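Local coordinates for protein SSD1 (Saccharomyces cerevisiae S288C, PDB 7AM1) that binds mRNA untranslated regions and represses translation as a non-enzymatic, pseudonuclease member of the RNase II family, at residues A[778-783]-A[881-886]. Sequence-based numbering, arbitrary orientation.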
loop_
_atom_site.group_PDB
_atom_site.type_symbol
_atom_site.label_atom_id
_atom_site.label_comp_id
_atom_site.label_asym_id
_atom_site.label_seq_id
_atom_site.Cartn_x
_atom_site.Cartn_y
_atom_site.Cartn_z
ATOM N N LEU A 778 27.397 -12.908 2.547
ATOM C CA LEU A 778 27.026 -14.268 2.190
ATOM C C LEU A 778 27.888 -14.707 1.017
ATOM O O LEU A 778 27.941 -14.023 -0.010
ATOM C CB LEU A 778 25.539 -14.339 1.838
ATOM C CG LEU A 778 25.010 -15.622 1.206
ATOM C CD1 LEU A 778 24.989 -16.738 2.226
ATOM C CD2 LEU A 778 23.617 -15.376 0.645
ATOM N N GLU A 779 28.575 -15.830 1.175
ATOM C CA GLU A 779 29.440 -16.365 0.131
ATOM C C GLU A 779 28.760 -17.587 -0.471
ATOM O O GLU A 779 28.595 -18.612 0.201
ATOM C CB GLU A 779 30.825 -16.698 0.680
ATOM C CG GLU A 779 31.605 -15.460 1.098
ATOM C CD GLU A 779 33.063 -15.745 1.401
ATOM O OE1 GLU A 779 33.438 -16.936 1.474
ATOM O OE2 GLU A 779 33.835 -14.773 1.556
ATOM N N LEU A 780 28.354 -17.463 -1.731
ATOM C CA LEU A 780 27.747 -18.560 -2.467
ATOM C C LEU A 780 28.846 -19.387 -3.122
ATOM O O LEU A 780 29.721 -18.837 -3.799
ATOM C CB LEU A 780 26.779 -18.025 -3.524
ATOM C CG LEU A 780 25.694 -17.047 -3.061
ATOM C CD1 LEU A 780 24.885 -16.535 -4.249
ATOM C CD2 LEU A 780 24.771 -17.690 -2.040
ATOM N N HIS A 781 28.802 -20.702 -2.925
ATOM C CA HIS A 781 29.722 -21.622 -3.594
ATOM C C HIS A 781 28.949 -22.258 -4.742
ATOM O O HIS A 781 28.134 -23.162 -4.536
ATOM C CB HIS A 781 30.272 -22.659 -2.623
ATOM C CG HIS A 781 31.171 -22.078 -1.575
ATOM N ND1 HIS A 781 32.316 -22.707 -1.139
ATOM C CD2 HIS A 781 31.086 -20.922 -0.873
ATOM C CE1 HIS A 781 32.900 -21.964 -0.216
ATOM N NE2 HIS A 781 32.174 -20.875 -0.036
ATOM N N TRP A 782 29.202 -21.776 -5.953
ATOM C CA TRP A 782 28.411 -22.175 -7.102
ATOM C C TRP A 782 28.877 -23.504 -7.681
ATOM O O TRP A 782 30.054 -23.870 -7.597
ATOM C CB TRP A 782 28.491 -21.118 -8.201
ATOM C CG TRP A 782 27.740 -19.855 -7.917
ATOM C CD1 TRP A 782 28.213 -18.731 -7.295
ATOM C CD2 TRP A 782 26.379 -19.584 -8.253
ATOM N NE1 TRP A 782 27.227 -17.778 -7.233
ATOM C CE2 TRP A 782 26.089 -18.279 -7.812
ATOM C CE3 TRP A 782 25.375 -20.320 -8.888
ATOM C CZ2 TRP A 782 24.840 -17.698 -7.982
ATOM C CZ3 TRP A 782 24.138 -19.740 -9.057
ATOM C CH2 TRP A 782 23.879 -18.443 -8.607
ATOM N N GLN A 783 27.939 -24.211 -8.299
ATOM C CA GLN A 783 28.283 -25.317 -9.179
ATOM C C GLN A 783 28.770 -24.743 -10.503
ATOM O O GLN A 783 27.988 -24.089 -11.203
ATOM C CB GLN A 783 27.078 -26.212 -9.430
ATOM C CG GLN A 783 26.459 -26.825 -8.200
ATOM C CD GLN A 783 25.211 -27.613 -8.537
ATOM O OE1 GLN A 783 25.055 -28.098 -9.661
ATOM N NE2 GLN A 783 24.297 -27.718 -7.577
ATOM N N GLN A 881 31.117 -16.587 -4.930
ATOM C CA GLN A 881 30.595 -15.250 -5.188
ATOM C C GLN A 881 30.248 -14.602 -3.854
ATOM O O GLN A 881 29.578 -15.221 -3.019
ATOM C CB GLN A 881 29.354 -15.286 -6.087
ATOM C CG GLN A 881 28.803 -13.901 -6.412
ATOM C CD GLN A 881 27.497 -13.949 -7.181
ATOM O OE1 GLN A 881 26.913 -15.016 -7.367
ATOM N NE2 GLN A 881 27.029 -12.787 -7.628
ATOM N N GLU A 882 30.705 -13.368 -3.654
ATOM C CA GLU A 882 30.400 -12.616 -2.444
ATOM C C GLU A 882 29.157 -11.761 -2.665
ATOM O O GLU A 882 29.057 -11.044 -3.667
ATOM C CB GLU A 882 31.571 -11.721 -2.039
ATOM C CG GLU A 882 32.913 -12.417 -1.980
ATOM C CD GLU A 882 34.008 -11.508 -1.453
ATOM O OE1 GLU A 882 33.797 -10.274 -1.427
ATOM O OE2 GLU A 882 35.078 -12.026 -1.068
ATOM N N ILE A 883 28.215 -11.846 -1.730
ATOM C CA ILE A 883 27.003 -11.033 -1.737
ATOM C C ILE A 883 27.107 -10.043 -0.582
ATOM O O ILE A 883 27.141 -10.444 0.589
ATOM C CB ILE A 883 25.739 -11.901 -1.614
ATOM C CG1 ILE A 883 25.757 -13.055 -2.626
ATOM C CG2 ILE A 883 24.493 -11.055 -1.810
ATOM C CD1 ILE A 883 25.704 -12.614 -4.073
ATOM N N HIS A 884 27.153 -8.753 -0.912
ATOM C CA HIS A 884 27.267 -7.681 0.064
ATOM C C HIS A 884 26.026 -6.802 0.019
ATOM O O HIS A 884 25.429 -6.600 -1.041
ATOM C CB HIS A 884 28.490 -6.787 -0.200
ATOM C CG HIS A 884 29.805 -7.489 -0.083
ATOM N ND1 HIS A 884 30.596 -7.402 1.041
ATOM C CD2 HIS A 884 30.478 -8.272 -0.958
ATOM C CE1 HIS A 884 31.695 -8.112 0.859
ATOM N NE2 HIS A 884 31.649 -8.651 -0.346
ATOM N N GLU A 885 25.659 -6.246 1.168
ATOM C CA GLU A 885 24.537 -5.319 1.201
ATOM C C GLU A 885 24.875 -4.071 0.392
ATOM O O GLU A 885 25.993 -3.554 0.453
ATOM C CB GLU A 885 24.188 -4.967 2.649
ATOM C CG GLU A 885 23.565 -6.140 3.396
ATOM C CD GLU A 885 23.296 -5.865 4.864
ATOM O OE1 GLU A 885 23.954 -4.978 5.448
ATOM O OE2 GLU A 885 22.423 -6.556 5.433
ATOM N N LEU A 886 23.907 -3.619 -0.405
ATOM C CA LEU A 886 24.002 -2.442 -1.268
ATOM C C LEU A 886 24.911 -2.654 -2.472
ATOM O O LEU A 886 25.195 -1.691 -3.196
ATOM C CB LEU A 886 24.456 -1.195 -0.495
ATOM C CG LEU A 886 23.509 -0.767 0.631
ATOM C CD1 LEU A 886 23.917 0.576 1.224
ATOM C CD2 LEU A 886 22.063 -0.707 0.140
#
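Leu778 and Leu780, on strand 777-782, pair with Ile883 and Gln881, on strand 878-884, in the antiparallel sheet that strands 766-772 and 872-875 continue in the C-terminal region of this RNase II-family protein. Four backbone hydrogen bonds fix the register: Leu778 and Ile883 bond both ways, the shorter from Ile883 N to Leu778 O at 2.8 Å, and Leu780 and Gln881 form the second hydrogen-bonded pair. On the face they share, the side chains of Leu780 and Ile883 lie at a slant, CD1 of Leu780 3.9 Å from CG1 of Ile883; Val738 of strand 732-741 packs on Ile883. On the other face Glu779 and Glu882 run side by side, their carboxylates 11° from parallel with OE2 to OE2 at 4.0 Å. This like-charge approach is probably eased by Arg873, salt-bridged to Glu882 OE2 and weakly paired with Glu779 OE2; Arg166 bridges Glu779 OE1. Gln881 has CG anti to the backbone N (chi1 -178°), and its extended chain carries OE1 to the indole edge. Trp782 NE1 donates to an amide-plane lone pair of OE1 at 2.8 Å, OE1 tilted from the indole plane. Replacing Trp782, which also touches Pro911, by an alanine would probably leave OE1 without this donor and open a gap beside Pro911. Trp782 NE1 also lies 3.5 Å from Gln881 CB.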